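Local coordinates for protein ATP-dependent DNA helicase uvsW (PDB 1RIF) that couples ATP hydrolysis to unwinding of duplex DNA in the 3'-5' direction, driving branch migration in recombination-dependent repair and the processing of stalled replication forks of bacteriophage T4, at residues G45-D48 against G49-L53; R58-P61 against F62-G66; R181-H185 against A186-K190. The protein carries 1 engineered substitution. All coordinates share one frame; numbering follows the deposited sequence.

Interaction 1: residues G45-D48 against G49-L53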
loop_
_atom_site.group_PDB
_atom_site.type_symbol
_atom_site.label_atom_id
_atom_site.label_comp_id
_atom_site.label_asym_id
_atom_site.label_seq_id
_atom_site.Cartn_x
_atom_site.Cartn_y
_atom_site.Cartn_z
ATOM N N GLY A 45 21.578 20.338 13.094
ATOM C CA GLY A 45 21.211 19.213 13.934
ATOM C C GLY A 45 22.076 17.975 13.818
ATOM O O GLY A 45 23.233 18.052 13.411
ATOM N N ASN A 46 21.497 16.827 14.160
ATOM C CA ASN A 46 22.204 15.545 14.143
ATOM C C ASN A 46 21.943 14.686 12.911
ATOM O O ASN A 46 22.262 13.500 12.903
ATOM C CB ASN A 46 21.806 14.723 15.372
ATOM C CG ASN A 46 21.798 15.537 16.653
ATOM O OD1 ASN A 46 22.788 16.180 17.005
ATOM N ND2 ASN A 46 20.677 15.501 17.366
ATOM N N TRP A 47 21.370 15.268 11.869
ATOM C CA TRP A 47 21.051 14.499 10.675
ATOM C C TRP A 47 22.121 14.540 9.588
ATOM O O TRP A 47 22.671 15.600 9.284
ATOM C CB TRP A 47 19.719 14.993 10.118
ATOM C CG TRP A 47 19.146 14.157 9.031
ATOM C CD1 TRP A 47 19.081 12.791 8.988
ATOM C CD2 TRP A 47 18.461 14.629 7.869
ATOM N NE1 TRP A 47 18.396 12.382 7.874
ATOM C CE2 TRP A 47 17.999 13.488 7.167
ATOM C CE3 TRP A 47 18.188 15.904 7.350
ATOM C CZ2 TRP A 47 17.274 13.589 5.971
ATOM C CZ3 TRP A 47 17.469 16.004 6.160
ATOM C CH2 TRP A 47 17.021 14.856 5.484
ATOM N N ASP A 48 22.408 13.376 9.000
ATOM C CA ASP A 48 23.405 13.282 7.933
ATOM C C ASP A 48 22.786 13.413 6.533
ATOM O O ASP A 48 23.453 13.154 5.531
ATOM C CB ASP A 48 24.193 11.961 8.036
ATOM C CG ASP A 48 23.306 10.724 7.920
ATOM O OD1 ASP A 48 22.082 10.878 7.718
ATOM O OD2 ASP A 48 23.832 9.590 8.031
ATOM N N GLY A 49 21.517 13.816 6.474
ATOM C CA GLY A 49 20.837 13.988 5.199
ATOM C C GLY A 49 20.311 12.729 4.523
ATOM O O GLY A 49 19.765 12.800 3.421
ATOM N N ARG A 50 20.457 11.577 5.174
ATOM C CA ARG A 50 20.001 10.317 4.598
ATOM C C ARG A 50 18.776 9.764 5.298
ATOM O O ARG A 50 18.641 9.857 6.517
ATOM C CB ARG A 50 21.119 9.263 4.642
ATOM C CG ARG A 50 22.379 9.655 3.869
ATOM C CD ARG A 50 23.329 8.490 3.759
ATOM N NE ARG A 50 22.774 7.409 2.944
ATOM C CZ ARG A 50 22.850 7.350 1.616
ATOM N NH1 ARG A 50 23.462 8.309 0.936
ATOM N NH2 ARG A 50 22.312 6.325 0.968
ATOM N N ILE A 51 17.885 9.183 4.506
ATOM C CA ILE A 51 16.671 8.585 5.025
ATOM C C ILE A 51 16.949 7.108 5.246
ATOM O O ILE A 51 17.378 6.405 4.340
ATOM C CB ILE A 51 15.504 8.809 4.041
ATOM C CG1 ILE A 51 15.086 10.283 4.111
ATOM C CG2 ILE A 51 14.328 7.888 4.375
ATOM C CD1 ILE A 51 14.185 10.720 2.999
ATOM N N ARG A 52 16.732 6.664 6.476
ATOM C CA ARG A 52 16.965 5.280 6.881
ATOM C C ARG A 52 15.634 4.515 6.998
ATOM O O ARG A 52 14.826 4.785 7.890
ATOM C CB ARG A 52 17.699 5.261 8.241
ATOM C CG ARG A 52 19.242 5.202 8.213
ATOM C CD ARG A 52 19.864 6.231 7.307
ATOM N NE ARG A 52 21.260 6.561 7.619
ATOM C CZ ARG A 52 22.324 5.763 7.464
ATOM N NH1 ARG A 52 22.214 4.524 7.001
ATOM N NH2 ARG A 52 23.531 6.235 7.741
ATOM N N LEU A 53 15.396 3.571 6.094
ATOM C CA LEU A 53 14.163 2.786 6.155
ATOM C C LEU A 53 14.288 1.695 7.232
ATOM O O LEU A 53 13.292 1.161 7.702
ATOM C CB LEU A 53 13.841 2.179 4.777
ATOM C CG LEU A 53 13.508 3.232 3.711
ATOM C CD1 LEU A 53 13.307 2.605 2.345
ATOM C CD2 LEU A 53 12.249 3.967 4.142
HETATM O O HOH W 1 20.707 8.791 8.889
#

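Interaction 2: residues R58-P61 against F62-G66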
loop_
_atom_site.group_PDB
_atom_site.type_symbol
_atom_site.label_atom_id
_atom_site.label_comp_id
_atom_site.label_asym_id
_atom_site.label_seq_id
_atom_site.Cartn_x
_atom_site.Cartn_y
_atom_site.Cartn_z
ATOM N N ARG A 58 15.440 -2.046 14.518
ATOM C CA ARG A 58 15.637 -3.167 13.609
ATOM C C ARG A 58 14.332 -3.545 12.891
ATOM O O ARG A 58 14.091 -4.714 12.587
ATOM C CB ARG A 58 16.215 -4.370 14.369
ATOM C CG ARG A 58 17.614 -4.128 14.951
ATOM C CD ARG A 58 18.108 -5.341 15.755
ATOM N NE ARG A 58 19.220 -6.080 15.136
ATOM C CZ ARG A 58 20.510 -5.755 15.244
ATOM N NH1 ARG A 58 20.872 -4.691 15.946
ATOM N NH2 ARG A 58 21.442 -6.502 14.669
ATOM N N LEU A 59 13.499 -2.542 12.626
ATOM C CA LEU A 59 12.237 -2.743 11.927
ATOM C C LEU A 59 12.405 -2.247 10.501
ATOM O O LEU A 59 12.957 -1.173 10.271
ATOM C CB LEU A 59 11.109 -1.968 12.602
ATOM C CG LEU A 59 10.712 -2.412 14.008
ATOM C CD1 LEU A 59 9.609 -1.518 14.532
ATOM C CD2 LEU A 59 10.250 -3.857 13.985
ATOM N N LEU A 60 11.928 -3.034 9.545
ATOM C CA LEU A 60 12.029 -2.683 8.134
ATOM C C LEU A 60 10.645 -2.709 7.482
ATOM O O LEU A 60 9.861 -3.633 7.711
ATOM C CB LEU A 60 12.934 -3.684 7.426
ATOM C CG LEU A 60 13.109 -3.477 5.927
ATOM C CD1 LEU A 60 14.210 -2.464 5.677
ATOM C CD2 LEU A 60 13.442 -4.800 5.279
ATOM N N PRO A 61 10.313 -1.689 6.676
ATOM C CA PRO A 61 8.981 -1.770 6.074
ATOM C C PRO A 61 8.782 -3.108 5.347
ATOM O O PRO A 61 9.648 -3.562 4.592
ATOM C CB PRO A 61 8.922 -0.537 5.157
ATOM C CG PRO A 61 10.328 -0.028 5.088
ATOM C CD PRO A 61 10.939 -0.387 6.405
ATOM N N PHE A 62 7.638 -3.737 5.621
ATOM C CA PHE A 62 7.269 -5.040 5.069
ATOM C C PHE A 62 7.597 -5.208 3.588
ATOM O O PHE A 62 8.273 -6.162 3.199
ATOM C CB PHE A 62 5.772 -5.269 5.291
ATOM C CG PHE A 62 5.365 -6.712 5.326
ATOM C CD1 PHE A 62 4.821 -7.257 6.483
ATOM C CD2 PHE A 62 5.480 -7.516 4.200
ATOM C CE1 PHE A 62 4.392 -8.586 6.515
ATOM C CE2 PHE A 62 5.053 -8.851 4.220
ATOM C CZ PHE A 62 4.508 -9.381 5.379
ATOM N N GLY A 63 7.120 -4.272 2.772
ATOM C CA GLY A 63 7.345 -4.327 1.339
ATOM C C GLY A 63 8.762 -4.534 0.841
ATOM O O GLY A 63 8.947 -4.937 -0.303
ATOM N N LEU A 64 9.761 -4.276 1.685
ATOM C CA LEU A 64 11.166 -4.417 1.290
ATOM C C LEU A 64 11.844 -5.745 1.652
ATOM O O LEU A 64 13.035 -5.933 1.394
ATOM C CB LEU A 64 11.976 -3.254 1.880
ATOM C CG LEU A 64 11.781 -1.875 1.245
ATOM C CD1 LEU A 64 12.277 -0.794 2.186
ATOM C CD2 LEU A 64 12.515 -1.826 -0.086
ATOM N N VAL A 65 11.094 -6.667 2.242
ATOM C CA VAL A 65 11.659 -7.954 2.625
ATOM C C VAL A 65 12.392 -8.615 1.459
ATOM O O VAL A 65 13.499 -9.128 1.620
ATOM C CB VAL A 65 10.555 -8.911 3.133
ATOM C CG1 VAL A 65 11.157 -10.243 3.536
ATOM C CG2 VAL A 65 9.845 -8.294 4.315
ATOM N N GLY A 66 11.775 -8.593 0.283
ATOM C CA GLY A 66 12.376 -9.210 -0.884
ATOM C C GLY A 66 13.758 -8.710 -1.260
ATOM O O GLY A 66 14.555 -9.454 -1.839
#

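Interaction 3: residues R181-H185 against A186-K190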
loop_
_atom_site.group_PDB
_atom_site.type_symbol
_atom_site.label_atom_id
_atom_site.label_comp_id
_atom_site.label_asym_id
_atom_site.label_seq_id
_atom_site.Cartn_x
_atom_site.Cartn_y
_atom_site.Cartn_z
ATOM N N ARG A 181 -22.007 -0.913 -8.950
ATOM C CA ARG A 181 -22.985 -1.601 -8.121
ATOM C C ARG A 181 -22.343 -2.648 -7.231
ATOM O O ARG A 181 -23.000 -3.593 -6.796
ATOM C CB ARG A 181 -24.087 -2.226 -8.971
ATOM C CG ARG A 181 -24.851 -1.205 -9.785
ATOM C CD ARG A 181 -26.114 -1.792 -10.366
ATOM N NE ARG A 181 -26.611 -0.977 -11.466
ATOM C CZ ARG A 181 -27.770 -1.184 -12.077
ATOM N NH1 ARG A 181 -28.549 -2.180 -11.682
ATOM N NH2 ARG A 181 -28.144 -0.401 -13.082
ATOM N N LEU A 182 -21.051 -2.469 -6.965
ATOM C CA LEU A 182 -20.326 -3.377 -6.081
ATOM C C LEU A 182 -20.450 -2.850 -4.644
ATOM O O LEU A 182 -20.230 -3.582 -3.679
ATOM C CB LEU A 182 -18.851 -3.463 -6.498
ATOM C CG LEU A 182 -18.586 -4.090 -7.871
ATOM C CD1 LEU A 182 -17.126 -3.914 -8.254
ATOM C CD2 LEU A 182 -18.966 -5.562 -7.842
ATOM N N PHE A 183 -20.822 -1.576 -4.525
ATOM C CA PHE A 183 -20.995 -0.917 -3.233
ATOM C C PHE A 183 -22.163 0.060 -3.286
ATOM O O PHE A 183 -22.594 0.468 -4.364
ATOM C CB PHE A 183 -19.738 -0.108 -2.842
ATOM C CG PHE A 183 -18.505 -0.938 -2.643
ATOM C CD1 PHE A 183 -17.744 -1.352 -3.732
ATOM C CD2 PHE A 183 -18.113 -1.323 -1.362
ATOM C CE1 PHE A 183 -16.606 -2.143 -3.549
ATOM C CE2 PHE A 183 -16.978 -2.114 -1.167
ATOM C CZ PHE A 183 -16.225 -2.523 -2.269
ATOM N N SER A 184 -22.661 0.436 -2.110
ATOM C CA SER A 184 -23.736 1.419 -1.986
ATOM C C SER A 184 -23.100 2.605 -1.246
ATOM O O SER A 184 -22.062 2.438 -0.598
ATOM C CB SER A 184 -24.897 0.856 -1.167
ATOM O OG SER A 184 -24.512 0.639 0.175
ATOM N N HIS A 185 -23.695 3.795 -1.336
ATOM C CA HIS A 185 -23.110 4.959 -0.661
ATOM C C HIS A 185 -23.009 4.856 0.851
ATOM O O HIS A 185 -22.037 5.341 1.444
ATOM C CB HIS A 185 -23.849 6.242 -1.042
ATOM C CG HIS A 185 -23.306 6.882 -2.281
ATOM N ND1 HIS A 185 -23.990 6.891 -3.479
ATOM C CD2 HIS A 185 -22.111 7.471 -2.523
ATOM C CE1 HIS A 185 -23.238 7.457 -4.406
ATOM N NE2 HIS A 185 -22.093 7.816 -3.853
ATOM N N ALA A 186 -23.997 4.223 1.479
ATOM C CA ALA A 186 -23.980 4.069 2.928
ATOM C C ALA A 186 -22.738 3.284 3.363
ATOM O O ALA A 186 -22.340 3.328 4.528
ATOM C CB ALA A 186 -25.247 3.359 3.393
ATOM N N MET A 187 -22.129 2.579 2.415
ATOM C CA MET A 187 -20.932 1.773 2.668
ATOM C C MET A 187 -19.606 2.532 2.442
ATOM O O MET A 187 -18.524 2.016 2.732
ATOM C CB MET A 187 -20.942 0.547 1.746
ATOM C CG MET A 187 -22.168 -0.348 1.851
ATOM S SD MET A 187 -22.170 -1.595 0.531
ATOM C CE MET A 187 -20.886 -2.723 1.094
ATOM N N ILE A 188 -19.686 3.752 1.922
ATOM C CA ILE A 188 -18.480 4.519 1.631
ATOM C C ILE A 188 -18.465 5.897 2.290
ATOM O O ILE A 188 -19.277 6.769 1.970
ATOM C CB ILE A 188 -18.322 4.675 0.111
ATOM C CG1 ILE A 188 -18.326 3.290 -0.546
ATOM C CG2 ILE A 188 -17.045 5.444 -0.211
ATOM C CD1 ILE A 188 -18.467 3.318 -2.054
ATOM N N LYS A 189 -17.532 6.078 3.222
ATOM C CA LYS A 189 -17.383 7.342 3.935
ATOM C C LYS A 189 -16.282 8.183 3.303
ATOM O O LYS A 189 -15.146 7.731 3.179
ATOM C CB LYS A 189 -17.026 7.088 5.403
ATOM C CG LYS A 189 -16.796 8.358 6.203
ATOM C CD LYS A 189 -16.178 8.076 7.558
ATOM C CE LYS A 189 -15.983 9.380 8.327
ATOM N NZ LYS A 189 -15.016 9.253 9.467
ATOM N N LYS A 190 -16.611 9.398 2.888
ATOM C CA LYS A 190 -15.597 10.266 2.305
ATOM C C LYS A 190 -15.126 11.200 3.415
ATOM O O LYS A 190 -15.942 11.827 4.082
ATOM C CB LYS A 190 -16.179 11.068 1.137
ATOM C CG LYS A 190 -16.713 10.204 0.002
ATOM C CD LYS A 190 -17.095 11.026 -1.213
ATOM C CE LYS A 190 -18.229 11.993 -0.915
ATOM N NZ LYS A 190 -19.494 11.296 -0.557
#

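Interaction 1: residues G45-D48 against G49-L53
Asp48 and Arg50 close an Asx turn, in which a carboxylate oxygen takes the place of a backbone carbonyl just ahead of strand 50-52, the partner of strand 30-32 in a small antiparallel sheet of the UvsW N-terminal region. Three hydrogen bonds define this local contact. Arg50 N reaches Asp48 OD1 at 3.1 Å, coming from above the carboxylate plane. Trp47 NE1 donates to Arg50 O at 2.9 Å, with the donor 49° out of the carbonyl plane. The third is weak and belongs to a salt bridge: Arg52 NH2 lies 3.4 Å from Asp48 OD2, their two flat groups turned only 21° apart while the side chains cross nearly at right angles. The stronger anchor of this guanidinium is Asp27, reached through Arg52 NH1, whereas Arg50 NE turns to Ser30.

The apolar part belongs to the indole. With CG anti to the backbone N (chi1 -170°), the ring of Trp47 lies alongside the residues that follow it, and Gly49 CA sits 3.5 Å from the centroid of the six-membered ring in a CH-pi contact over the face. Gly49 itself has a positive phi, a conformation that favours glycine. At the ring edge, Trp47 CZ2 approaches Ile51 CG1 at 4.4 Å. The same indole also makes a cation-pi contact with Arg41.

A water ties the acid to the base: it accepts from Arg52 NE at 2.6 Å, in the guanidinium plane, and donates to Asp48 OD1 at 2.8 Å.

Interaction 2: residues R58-P61 against F62-G66
Pro61 O receives the N-H of Leu64, with the two atoms 3.0 Å apart and an angle of 163° at the hydrogen. This link between residues three apart is the bond of a 3-10 turn, here turning the chain away from strand 59-61, an outermost strand of the mixed four-stranded sheet in the UvsW N-terminal region, and on toward helix 68-74. The donor lies well above the plane of the carbonyl, 38° out of it.

The turn also determines which side chains meet. Leu64 points its CB back toward the strand, so that CB comes within 3.6 Å of Pro61 O, beside the very bond that closes the turn. Farther out, Leu64 and the proline ring run side by side in the same direction, and the methyl Leu64 CD1 rests 3.6 Å from Pro61 CG. Leu60 meets the same leucine differently. A chi1 of 178° swings its branch beside the carbonyl carbon, toward the turn; the two side chains cross at about a right angle, and Leu60 CD2 touches Leu64 CB at 4.0 Å.

Residues of the ATPase portion help to bury the site: Met270 and Val273 of helix 269-276 pack on Leu64, Ile246 packs on Pro61, and Arg130 makes a cation-pi contact with Phe62, so the turn forms part of the seam between the N-terminal and ATPase portions. Within the sheet, Val13 and His12 of strand 12-16 cover Leu60 and Pro61. Phe62 itself heads away from the strand residues, and its closest side-chain approach to them is made by CB, 3.7 Å from Pro61 C.

Interaction 3: residues R181-H185 against A186-K190
His185 O is held by two donors: Ile188 N, at 2.9 Å with an angle of 164° at the hydrogen, and the ammonium group of Lys202 from a nearby loop. The amide of Ile188 stands 60° out of the carbonyl plane, an approach that suits the short 3-10 turn in which it takes part. One residue earlier, Met187 N lies 3.0 Å from Ser184 O in a second bond of the same spacing, although the amide position is less certain. The overlapping turns wind the chain once before it straightens into strand 188-190.

A sulfur supplies a further, weak bond. Met187 has its CG beside the backbone N (chi1 -57°), and the side chain runs back along the preceding residues, where SD accepts from Ser184 N at 3.4 Å. Ser184 adds a close-packed neighbour: its OG is 3.0 Å from Met187 CG and 3.3 Å from Met187 SD, so the middle of the thioether chain lies tightly against the hydroxyl. His185 directs its CB away from the following residues, and its NE2 is hydrogen-bonded to Asp175 of helix 167-180.

Packing takes over beyond these bonds. Met187 CE bends round to the ring of Phe183, 4.0 Å from its CD2, and the two side chains cross at roughly a right angle. Ile188 CD1 approaches Phe183 CB at 3.7 Å. Phe177 of helix 167-180, Ala149 of helix 141-155 and Val207 of strand 207-210 also pack on Phe183, tying the turn to both helices and the sheet.

This helix-to-strand connection completes a beta-alpha-beta unit, from strand 159-163 through helix 167-180 to edge strand 188-190, in the parallel sheet of the P-loop ATPase domain of an SF2 helicase.

The three contacts follow one another along the chain, each a short-range turn at a strand end. Interactions 1 and 2 both belong to the N-terminal region, their centres about 18 Å apart, and they touch: Leu53, just after strand 50-52, packs on Leu64 and Pro61, and also on helix 269-276, which covers Leu64 as well. Interaction 3 lies across the chain's centre in the ATPase domain, centres about 42 Å from interaction 1 and about 33 Å from interaction 2, touching neither. Local turns of different kinds, an Asx turn and two 3-10 turns, lead into or out of three separate sheets in this N-terminal part of the helicase, which lacks the C-terminal helicase domain.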